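Local coordinates for protein C-type lectin domain family 4, member b1 (Mus musculus, PDB 6LKR) that probably binds carbohydrate, including pathogen-derived phosphoglycolipids, through a calcium site in its C-type lectin domain, as an immune receptor of dendritic cells, at residues G72-Q77 and G94-D99; I66-T71 and K102-Y107; G13-L18 and V128-K133; A62-G67 and K124-C129. All blocks are in the same frame, centred on the assembly; numbering follows the deposited sequence. Where two conformers were deposited one is given.

Contact 1 (G72-Q77 and G94-D99); sequences GHRQWQ and GEPSSD. With CA (calcium ion), chain D.
The calcium-binding long loop of the C-type lectin fold, here with the EPS form of the motif (Glu-95, Pro-96, Ser-97), packs against the turn that leads into strand 76-78. A cis peptide bond precedes Pro-96, as is usual for this motif, and Glu-95 and Ser-97 both reach the ion: OE1 of Glu-95 and OG of Ser-97 each lie 2.5 Å from the calcium. Two waters also bind the ion, one of them donating to OE2 of Glu-95, and Glu-101, Asn-117 and Asp-118 complete the site. Arg-74 packs against the loop. Its chain bends at chi2 and chi3, which lays the guanidinium between two layers: CZ2 of Trp-76 sits over the centre of one face, and CA of Asp-99 lies towards the rim of the other. NE forms a long salt bridge of 3.3 Å to OD1 of Asp-99, the guanidinium and carboxylate planes being almost perpendicular at 79°. The two terminal nitrogens have partners outside residues 72-77 and 94-99, NH1 the calcium ligand Asp-118 and NH2 both Asp-70 and the carbonyl of Glu-101, so Arg-74 is a second-shell residue that would position Asp-118 and temper its charge. CG of Pro-96 rests 3.7 Å from CZ2 of Trp-76. At the outer end, His-73 donates from ND1 to OD2 of Asp-99, whose syn lone pair accepts the bond at 2.7 Å, nearly in the imidazole plane, with an angle of 159° at the hydrogen.

Contact 2 (I66-T71 and K102-Y107); sequences IGLWDT and KCVTVY
Strands 68-70 and 103-107 run antiparallel, their directions 145° apart and their axes 5.1 Å from each other at the closest point; the pairing is irregular, and the chain turns a corner at Gly-67. Two backbone bonds hold the ends: Ile-66 N donates to Val-104 O at 3.0 Å, from above the carbonyl plane, and Asp-70 N to Lys-102 O at 2.7 Å, within it. The corner, an inverse gamma turn, lies in the sheet of the C-type lectin fold that carries the calcium site, with strand 113-119 on the other edge of strand 103-109. Val-104 divides its branches between two neighbours. CG1, anti to the backbone N, meets CD1 of Ile-66 at 3.6 Å, while CG2 lies alongside CD2 of Leu-68; Trp-76 and Trp-116 also pack here. CG2 of Ile-66 touches CG1 of Val-106, the two side chains crossing at about a right angle. Lys-102 bends at chi2 (-60°) so that its CD passes over CB of Asp-70, and NZ reaches OD2 of Asp-70 at 3.2 Å from above the carboxylate plane, a salt bridge. NZ also hydrogen-bonds to O of Gly-72 and pairs with Asp-99; OD1 accepts from N of Gly-72, and OD2 also pairs with Arg-74.

Contact 3 (G13-L18 and V128-K133); sequences GSHCYL and VCQMKK
The tight part of this contact is its backbone: strands 15-18 and 129-132, near the two ends of the chain, form a regular antiparallel pair typical of the C-type lectin fold, with axes 4.5 Å apart at their closest. Cys-16 and Met-131 make a hydrogen-bonded pair, N of Cys-16 to O of Met-131 at 2.8 Å, and Leu-18 and Cys-129 make the next, N of Cys-129 to O of Leu-18 at 2.9 Å and almost straight at 176°. N of Lys-133 adds a fifth bond, to O of Ser-14. The extended Gln-130 chain runs beside both aromatic groups. Its CB and OE1 both lie 3.6 Å from CE2 of Tyr-17, and its NE2 sits above the His-15 ring, towards the rim and 3.4 Å from CD2, with OG of Ser-14 over the opposite ring face. On the other face of the sheet, CB of Cys-16 meets CG of Met-131, and SG of Cys-16 lies 3.6 Å from CA of Lys-133. The solvent side is Lys-132, whose side chain points away. Where the second subunit meets this end, its Glu-33 hydrogen-bonds to OG of Ser-14. The five backbone bonds, with Gln-130 OE1 accepting from N of Val-44 and a water shared with OH of Tyr-17, suggest a well-satisfied pairing, which disulfides to Cys-5 and Cys-35 fix to the N-terminal segment and helix 28-37.

Contact 4 (A62-G67 and K124-C129); sequences AAYFIG and KQKSVC
One face of the Phe-65 ring receives the aliphatic part of Gln-125: CG lies 3.8 Å from the ring centroid and 22° off the normal, a CH-pi contact, and CB approaches CD2 and CE2 towards the rim. The Gln-125 chain bends at chi2 (-71°), which takes OE1 past the phenyl group to CB of Ala-63, 3.7 Å away; the amide stands at 81° to the ring. Tyr-64 points from the other side of the strand. Its ring edge faces the carbonyl of Ser-127, with CD2 3.5 Å from that O, while CB of Lys-126 comes equally near to CD2. The lysine chain runs on beside the tyrosine, its CD touching CB of Ala-62, and ends with NZ hydrogen-bonded to O of Ser-24; OH of Tyr-64 takes its hydrogen bond from N of Asp-59. Between these opposed side chains the backbones pair in parallel. N of Phe-65 donates to O of Lys-126 at 2.9 Å, from above the carbonyl plane. Lys-126 N gives a weak bond to Ala-63 O at 3.3 Å. The pairing then lapses, leaving Phe-65 O and Val-128 N buried without a partner; CG2 of Val-128 instead packs on CB of Tyr-64. In the C-type lectin fold this short parallel pair joins strand 64-70, bordered by strand 103-109, to strand 126-132, while Trp-28 and Ser-31 of helix 28-37 pack on Phe-65.

How the contacts relate
The four contacts follow one curled sheet from near the chain ends to the calcium site. Contact 3 pairs strands near the two ends of the chain, and its strand 126-132 continues into contact 4, which shares Val-128 and Cys-129 with it. Contact 4 passes through Ile-66 and Gly-67 to contact 2, and N of Val-106 lies 2.7 Å from O of Tyr-64, a probable hydrogen bond between the two. Contact 2 touches contact 1 in turn: NZ of Lys-102 is 2.7 Å from O of Gly-72, and CG2 of Val-104 packs against Trp-76. Contact 1 holds two calcium ligands; its centre is about 25 Å from that of contact 3, on the opposite side of the chain's centre.

Contact 1 (G72-Q77 and G94-D99)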
# COMPACT_ATOMS: atom_id res chain seq x y z
N GLY A 72 -9.87 -15.16 -6.36
CA GLY A 72 -10.13 -16.09 -7.48
C GLY A 72 -9.40 -17.41 -7.31
O GLY A 72 -9.86 -18.26 -6.53
N HIS A 73 -8.30 -17.57 -8.04
CA HIS A 73 -7.43 -18.77 -8.04
C HIS A 73 -6.00 -18.32 -7.82
O HIS A 73 -5.29 -18.06 -8.80
CB HIS A 73 -7.65 -19.56 -9.33
CG HIS A 73 -9.10 -19.83 -9.52
ND1 HIS A 73 -9.78 -20.68 -8.67
CD2 HIS A 73 -10.01 -19.32 -10.38
CE1 HIS A 73 -11.04 -20.71 -9.03
NE2 HIS A 73 -11.21 -19.88 -10.07
N ARG A 74 -5.61 -18.20 -6.54
CA ARG A 74 -4.30 -17.65 -6.12
C ARG A 74 -4.22 -16.18 -6.55
O ARG A 74 -3.10 -15.70 -6.78
CB ARG A 74 -3.14 -18.48 -6.70
CG ARG A 74 -3.33 -19.99 -6.61
CD ARG A 74 -3.32 -20.58 -5.20
NE ARG A 74 -4.57 -20.33 -4.48
CZ ARG A 74 -4.81 -20.71 -3.23
NH1 ARG A 74 -3.92 -21.41 -2.55
NH2 ARG A 74 -5.96 -20.39 -2.66
N GLN A 75 -5.37 -15.51 -6.70
CA GLN A 75 -5.44 -14.06 -7.01
C GLN A 75 -5.53 -13.30 -5.68
O GLN A 75 -6.61 -12.76 -5.35
CB GLN A 75 -6.57 -13.83 -8.01
CG GLN A 75 -6.28 -14.51 -9.35
CD GLN A 75 -7.47 -14.63 -10.25
OE1 GLN A 75 -8.15 -15.65 -10.29
NE2 GLN A 75 -7.74 -13.56 -10.99
N TRP A 76 -4.42 -13.32 -4.94
CA TRP A 76 -4.28 -12.72 -3.59
C TRP A 76 -4.52 -11.22 -3.67
O TRP A 76 -3.95 -10.56 -4.56
CB TRP A 76 -2.91 -13.07 -2.99
CG TRP A 76 -2.67 -14.55 -2.96
CD1 TRP A 76 -1.82 -15.26 -3.76
CD2 TRP A 76 -3.34 -15.51 -2.13
NE1 TRP A 76 -1.90 -16.60 -3.46
CE2 TRP A 76 -2.82 -16.78 -2.46
CE3 TRP A 76 -4.29 -15.42 -1.11
CZ2 TRP A 76 -3.24 -17.94 -1.83
CZ3 TRP A 76 -4.71 -16.57 -0.48
CH2 TRP A 76 -4.18 -17.82 -0.84
N GLN A 77 -5.34 -10.70 -2.77
CA GLN A 77 -5.66 -9.26 -2.67
C GLN A 77 -5.54 -8.86 -1.21
O GLN A 77 -6.00 -9.64 -0.34
CB GLN A 77 -7.06 -9.02 -3.25
CG GLN A 77 -7.44 -7.55 -3.38
CD GLN A 77 -8.67 -7.37 -4.24
OE1 GLN A 77 -8.63 -7.55 -5.45
NE2 GLN A 77 -9.79 -7.05 -3.61
N GLY A 94 6.07 -24.80 1.08
CA GLY A 94 4.89 -25.62 0.73
C GLY A 94 3.58 -24.85 0.80
O GLY A 94 2.53 -25.47 0.63
N GLU A 95 3.62 -23.53 1.05
CA GLU A 95 2.41 -22.67 1.06
C GLU A 95 2.55 -21.65 -0.06
O GLU A 95 3.65 -21.27 -0.43
CB GLU A 95 2.23 -21.98 2.42
CG GLU A 95 2.19 -22.93 3.60
CD GLU A 95 1.08 -23.96 3.60
OE1 GLU A 95 0.02 -23.72 2.96
OE2 GLU A 95 1.26 -25.00 4.25
N PRO A 96 1.44 -21.17 -0.65
CA PRO A 96 0.10 -21.69 -0.41
C PRO A 96 -0.05 -23.15 -0.89
O PRO A 96 0.73 -23.55 -1.72
CB PRO A 96 -0.81 -20.80 -1.27
CG PRO A 96 0.02 -19.59 -1.62
CD PRO A 96 1.46 -20.04 -1.60
N SER A 97 -1.02 -23.88 -0.35
CA SER A 97 -1.15 -25.35 -0.52
C SER A 97 -2.45 -25.76 -1.23
O SER A 97 -2.45 -26.85 -1.82
CB SER A 97 -1.00 -26.04 0.81
OG SER A 97 -2.08 -25.72 1.68
N SER A 98 -3.52 -24.95 -1.20
CA SER A 98 -4.84 -25.41 -1.70
C SER A 98 -5.70 -24.25 -2.21
O SER A 98 -5.93 -23.29 -1.46
CB SER A 98 -5.57 -26.18 -0.65
OG SER A 98 -6.89 -26.47 -1.08
N ASP A 99 -6.28 -24.42 -3.40
CA ASP A 99 -7.22 -23.42 -3.98
C ASP A 99 -8.51 -23.36 -3.14
O ASP A 99 -9.22 -22.38 -3.32
CB ASP A 99 -7.53 -23.68 -5.45
CG ASP A 99 -7.99 -22.42 -6.15
OD1 ASP A 99 -7.36 -21.37 -5.93
OD2 ASP A 99 -8.99 -22.50 -6.91
CA CA D . -2.34 -24.11 3.51
O HOH W 1 -1.10 -26.13 4.66
O HOH W 2 -3.25 -25.39 5.20

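Contact 2 (I66-T71 and K102-Y107)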
# COMPACT_ATOMS: atom_id res chain seq x y z
N ILE A 66 -4.11 -12.49 8.69
CA ILE A 66 -3.63 -11.24 8.04
C ILE A 66 -4.63 -10.84 6.96
O ILE A 66 -5.52 -11.66 6.63
CB ILE A 66 -2.19 -11.41 7.51
CG1 ILE A 66 -2.13 -12.34 6.30
CG2 ILE A 66 -1.28 -11.89 8.63
CD1 ILE A 66 -0.79 -12.34 5.61
N GLY A 67 -4.52 -9.61 6.45
CA GLY A 67 -5.51 -9.00 5.54
C GLY A 67 -5.26 -9.39 4.10
O GLY A 67 -5.34 -8.51 3.23
N LEU A 68 -5.01 -10.67 3.84
CA LEU A 68 -4.75 -11.21 2.49
C LEU A 68 -5.79 -12.30 2.22
O LEU A 68 -5.98 -13.18 3.07
CB LEU A 68 -3.33 -11.78 2.42
CG LEU A 68 -2.83 -12.12 1.01
CD1 LEU A 68 -2.70 -10.87 0.16
CD2 LEU A 68 -1.50 -12.85 1.06
N TRP A 69 -6.46 -12.24 1.07
CA TRP A 69 -7.46 -13.26 0.71
C TRP A 69 -7.41 -13.49 -0.80
O TRP A 69 -6.97 -12.61 -1.55
CB TRP A 69 -8.86 -12.89 1.20
CG TRP A 69 -9.43 -11.66 0.58
CD1 TRP A 69 -9.05 -10.37 0.80
CD2 TRP A 69 -10.53 -11.59 -0.36
NE1 TRP A 69 -9.80 -9.51 0.05
CE2 TRP A 69 -10.72 -10.23 -0.66
CE3 TRP A 69 -11.35 -12.55 -0.96
CZ2 TRP A 69 -11.71 -9.80 -1.55
CZ3 TRP A 69 -12.32 -12.12 -1.85
CH2 TRP A 69 -12.50 -10.77 -2.13
N ASP A 70 -7.87 -14.67 -1.20
CA ASP A 70 -7.84 -15.11 -2.61
C ASP A 70 -9.19 -14.75 -3.24
O ASP A 70 -10.20 -15.37 -2.85
CB ASP A 70 -7.51 -16.60 -2.68
CG ASP A 70 -7.43 -17.11 -4.10
OD1 ASP A 70 -7.57 -16.29 -5.04
OD2 ASP A 70 -7.20 -18.32 -4.25
N THR A 71 -9.17 -13.79 -4.16
CA THR A 71 -10.36 -13.26 -4.87
C THR A 71 -10.72 -14.18 -6.04
O THR A 71 -11.78 -13.99 -6.62
CB THR A 71 -10.10 -11.82 -5.33
OG1 THR A 71 -9.14 -11.82 -6.39
CG2 THR A 71 -9.56 -10.93 -4.23
N LYS A 102 -8.82 -19.86 1.08
CA LYS A 102 -8.94 -18.51 0.46
C LYS A 102 -8.44 -17.40 1.40
O LYS A 102 -8.32 -16.26 0.92
CB LYS A 102 -10.39 -18.27 0.03
CG LYS A 102 -10.91 -19.24 -1.03
CD LYS A 102 -10.11 -19.18 -2.32
CE LYS A 102 -10.79 -19.88 -3.47
NZ LYS A 102 -9.85 -20.10 -4.60
N CYS A 103 -8.14 -17.71 2.66
CA CYS A 103 -7.68 -16.72 3.67
C CYS A 103 -6.29 -17.12 4.15
O CYS A 103 -5.84 -18.24 3.85
CB CYS A 103 -8.67 -16.60 4.82
SG CYS A 103 -10.23 -15.82 4.31
N VAL A 104 -5.61 -16.19 4.82
CA VAL A 104 -4.15 -16.32 5.10
C VAL A 104 -3.91 -16.02 6.57
O VAL A 104 -4.45 -15.03 7.10
CB VAL A 104 -3.31 -15.42 4.18
CG1 VAL A 104 -1.82 -15.55 4.44
CG2 VAL A 104 -3.61 -15.72 2.72
N THR A 105 -3.13 -16.90 7.21
CA THR A 105 -2.65 -16.70 8.60
C THR A 105 -1.13 -16.60 8.60
O THR A 105 -0.50 -17.07 7.63
CB THR A 105 -3.06 -17.85 9.53
OG1 THR A 105 -2.65 -19.08 8.93
CG2 THR A 105 -4.54 -17.85 9.81
N VAL A 106 -0.60 -15.98 9.64
CA VAL A 106 0.86 -15.96 9.89
C VAL A 106 1.04 -16.76 11.18
O VAL A 106 0.26 -16.58 12.13
CB VAL A 106 1.42 -14.53 9.95
CG1 VAL A 106 0.77 -13.70 11.05
CG2 VAL A 106 2.93 -14.53 10.09
N TYR A 107 2.01 -17.67 11.20
CA TYR A 107 2.28 -18.53 12.37
C TYR A 107 3.76 -18.92 12.37
O TYR A 107 4.46 -18.74 11.35
CB TYR A 107 1.33 -19.73 12.39
CG TYR A 107 1.77 -20.93 11.60
CD1 TYR A 107 1.48 -21.05 10.25
CD2 TYR A 107 2.43 -21.98 12.21
CE1 TYR A 107 1.86 -22.17 9.52
CE2 TYR A 107 2.82 -23.11 11.50
CZ TYR A 107 2.54 -23.20 10.15
OH TYR A 107 2.93 -24.30 9.46

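Contact 3 (G13-L18 and V128-K133)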
# COMPACT_ATOMS: atom_id res chain seq x y z
N GLY A 13 6.66 2.57 11.28
CA GLY A 13 6.56 3.34 10.04
C GLY A 13 5.38 4.29 10.11
O GLY A 13 5.23 4.97 11.14
N SER A 14 4.51 4.27 9.10
CA SER A 14 3.35 5.19 8.99
C SER A 14 2.11 4.62 9.69
O SER A 14 1.06 5.27 9.63
CB SER A 14 3.05 5.50 7.55
OG SER A 14 2.50 4.36 6.90
N HIS A 15 2.20 3.44 10.32
CA HIS A 15 1.01 2.68 10.78
C HIS A 15 1.04 2.46 12.29
O HIS A 15 2.14 2.50 12.88
CB HIS A 15 0.91 1.34 10.05
CG HIS A 15 0.76 1.48 8.58
ND1 HIS A 15 1.81 1.26 7.70
CD2 HIS A 15 -0.31 1.82 7.82
CE1 HIS A 15 1.39 1.44 6.47
NE2 HIS A 15 0.09 1.79 6.51
N CYS A 16 -0.14 2.23 12.85
CA CYS A 16 -0.38 1.75 14.22
C CYS A 16 -0.90 0.32 14.13
O CYS A 16 -1.71 0.05 13.22
CB CYS A 16 -1.39 2.66 14.92
SG CYS A 16 -0.93 4.40 14.77
N TYR A 17 -0.47 -0.54 15.04
CA TYR A 17 -0.81 -1.99 15.06
C TYR A 17 -1.41 -2.36 16.41
O TYR A 17 -1.01 -1.79 17.44
CB TYR A 17 0.44 -2.81 14.75
CG TYR A 17 1.02 -2.56 13.38
CD1 TYR A 17 1.91 -1.52 13.17
CD2 TYR A 17 0.64 -3.32 12.29
CE1 TYR A 17 2.43 -1.27 11.91
CE2 TYR A 17 1.16 -3.10 11.03
CZ TYR A 17 2.05 -2.06 10.84
OH TYR A 17 2.57 -1.83 9.60
N LEU A 18 -2.34 -3.32 16.38
CA LEU A 18 -2.95 -3.90 17.61
C LEU A 18 -3.31 -5.36 17.39
O LEU A 18 -3.99 -5.67 16.38
CB LEU A 18 -4.21 -3.10 17.98
CG LEU A 18 -4.92 -3.58 19.24
CD1 LEU A 18 -4.20 -3.06 20.46
CD2 LEU A 18 -6.39 -3.17 19.26
N VAL A 128 -4.48 -9.57 13.74
CA VAL A 128 -3.70 -8.31 13.97
C VAL A 128 -4.28 -7.24 13.05
O VAL A 128 -4.49 -7.55 11.86
CB VAL A 128 -2.19 -8.50 13.71
CG1 VAL A 128 -1.37 -7.54 14.56
CG2 VAL A 128 -1.73 -9.93 13.92
N CYS A 129 -4.53 -6.05 13.59
CA CYS A 129 -5.13 -4.91 12.87
C CYS A 129 -4.08 -3.83 12.68
O CYS A 129 -3.13 -3.74 13.49
CB CYS A 129 -6.31 -4.30 13.62
SG CYS A 129 -7.62 -5.47 14.06
N GLN A 130 -4.27 -3.00 11.66
CA GLN A 130 -3.40 -1.83 11.41
C GLN A 130 -4.30 -0.68 10.96
O GLN A 130 -5.35 -0.94 10.34
CB GLN A 130 -2.30 -2.17 10.39
CG GLN A 130 -2.70 -1.98 8.94
CD GLN A 130 -1.55 -2.25 8.00
OE1 GLN A 130 -0.89 -3.27 8.08
NE2 GLN A 130 -1.32 -1.32 7.08
N MET A 131 -3.87 0.53 11.28
CA MET A 131 -4.45 1.78 10.72
C MET A 131 -3.31 2.76 10.46
O MET A 131 -2.21 2.55 10.99
CB MET A 131 -5.45 2.39 11.70
CG MET A 131 -4.85 2.74 13.04
SD MET A 131 -5.98 3.72 14.07
CE MET A 131 -7.34 2.59 14.23
N LYS A 132 -3.57 3.78 9.65
CA LYS A 132 -2.63 4.91 9.44
C LYS A 132 -2.49 5.68 10.75
O LYS A 132 -3.49 5.77 11.49
CB LYS A 132 -3.11 5.77 8.27
CG LYS A 132 -3.05 5.08 6.92
CD LYS A 132 -3.94 5.70 5.87
CE LYS A 132 -4.09 4.85 4.63
NZ LYS A 132 -3.07 5.19 3.61
N LYS A 133 -1.28 6.15 11.05
CA LYS A 133 -0.97 7.01 12.22
C LYS A 133 -1.53 8.41 11.97
O LYS A 133 -1.94 8.66 10.81
CB LYS A 133 0.55 7.09 12.44
CG LYS A 133 1.30 7.98 11.45
CD LYS A 133 2.80 8.06 11.68
CE LYS A 133 3.45 9.23 10.96
NZ LYS A 133 3.09 9.26 9.52
O HOH W 3 0.06 7.95 8.05
O HOH W 4 1.87 -3.37 7.66

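Contact 4 (A62-G67 and K124-C129)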
# COMPACT_ATOMS: atom_id res chain seq x y z
N ALA A 62 0.57 -18.94 18.80
CA ALA A 62 -0.74 -18.64 18.18
C ALA A 62 -0.59 -18.35 16.68
O ALA A 62 0.49 -17.93 16.25
CB ALA A 62 -1.39 -17.49 18.90
N ALA A 63 -1.66 -18.60 15.92
CA ALA A 63 -1.77 -18.27 14.48
C ALA A 63 -2.69 -17.05 14.35
O ALA A 63 -3.64 -16.93 15.13
CB ALA A 63 -2.29 -19.45 13.69
N TYR A 64 -2.38 -16.15 13.42
CA TYR A 64 -3.11 -14.87 13.30
C TYR A 64 -3.50 -14.64 11.85
O TYR A 64 -2.62 -14.70 10.98
CB TYR A 64 -2.25 -13.70 13.77
CG TYR A 64 -1.80 -13.79 15.20
CD1 TYR A 64 -0.76 -14.63 15.56
CD2 TYR A 64 -2.38 -13.00 16.18
CE1 TYR A 64 -0.32 -14.70 16.87
CE2 TYR A 64 -1.95 -13.06 17.50
CZ TYR A 64 -0.91 -13.91 17.84
OH TYR A 64 -0.45 -13.98 19.11
N PHE A 65 -4.77 -14.35 11.63
CA PHE A 65 -5.27 -13.87 10.31
C PHE A 65 -4.56 -12.57 9.95
O PHE A 65 -4.42 -11.65 10.79
CB PHE A 65 -6.79 -13.70 10.33
CG PHE A 65 -7.56 -14.97 10.10
CD1 PHE A 65 -7.26 -15.79 9.03
CD2 PHE A 65 -8.60 -15.33 10.95
CE1 PHE A 65 -7.99 -16.95 8.80
CE2 PHE A 65 -9.32 -16.50 10.73
CZ PHE A 65 -9.01 -17.30 9.66
N ILE A 66 -4.11 -12.49 8.69
CA ILE A 66 -3.63 -11.24 8.04
C ILE A 66 -4.63 -10.84 6.96
O ILE A 66 -5.52 -11.66 6.63
CB ILE A 66 -2.19 -11.41 7.51
CG1 ILE A 66 -2.13 -12.34 6.30
CG2 ILE A 66 -1.28 -11.89 8.63
CD1 ILE A 66 -0.79 -12.34 5.61
N GLY A 67 -4.52 -9.61 6.45
CA GLY A 67 -5.51 -9.00 5.54
C GLY A 67 -5.26 -9.39 4.10
O GLY A 67 -5.34 -8.51 3.23
N LYS A 124 -11.43 -20.47 13.02
CA LYS A 124 -11.28 -19.34 13.97
C LYS A 124 -9.80 -19.21 14.30
O LYS A 124 -9.16 -20.22 14.62
CB LYS A 124 -12.16 -19.56 15.20
CG LYS A 124 -13.66 -19.59 14.90
CD LYS A 124 -14.50 -20.28 15.95
CE LYS A 124 -15.20 -19.33 16.89
NZ LYS A 124 -16.52 -19.86 17.32
N GLN A 125 -9.26 -18.00 14.17
CA GLN A 125 -7.86 -17.71 14.56
C GLN A 125 -7.83 -16.37 15.31
O GLN A 125 -8.87 -15.67 15.34
CB GLN A 125 -6.93 -17.62 13.34
CG GLN A 125 -7.09 -18.75 12.33
CD GLN A 125 -6.58 -20.09 12.82
OE1 GLN A 125 -5.87 -20.20 13.81
NE2 GLN A 125 -6.96 -21.15 12.12
N LYS A 126 -6.68 -16.04 15.86
CA LYS A 126 -6.39 -14.68 16.37
C LYS A 126 -6.23 -13.76 15.15
O LYS A 126 -6.39 -14.25 14.02
CB LYS A 126 -5.16 -14.74 17.28
CG LYS A 126 -5.27 -15.76 18.41
CD LYS A 126 -4.39 -15.48 19.60
CE LYS A 126 -4.73 -16.32 20.81
NZ LYS A 126 -6.04 -15.93 21.40
N SER A 127 -5.95 -12.49 15.36
CA SER A 127 -5.78 -11.54 14.25
C SER A 127 -4.90 -10.38 14.70
O SER A 127 -4.62 -10.28 15.91
CB SER A 127 -7.13 -11.07 13.75
OG SER A 127 -7.92 -10.58 14.82
N VAL A 128 -4.48 -9.57 13.74
CA VAL A 128 -3.70 -8.31 13.97
C VAL A 128 -4.28 -7.24 13.05
O VAL A 128 -4.49 -7.55 11.86
CB VAL A 128 -2.19 -8.50 13.71
CG1 VAL A 128 -1.37 -7.54 14.56
CG2 VAL A 128 -1.73 -9.93 13.92
N CYS A 129 -4.53 -6.05 13.59
CA CYS A 129 -5.13 -4.91 12.87
C CYS A 129 -4.08 -3.83 12.68
O CYS A 129 -3.13 -3.74 13.49
CB CYS A 129 -6.31 -4.30 13.62
SG CYS A 129 -7.62 -5.47 14.06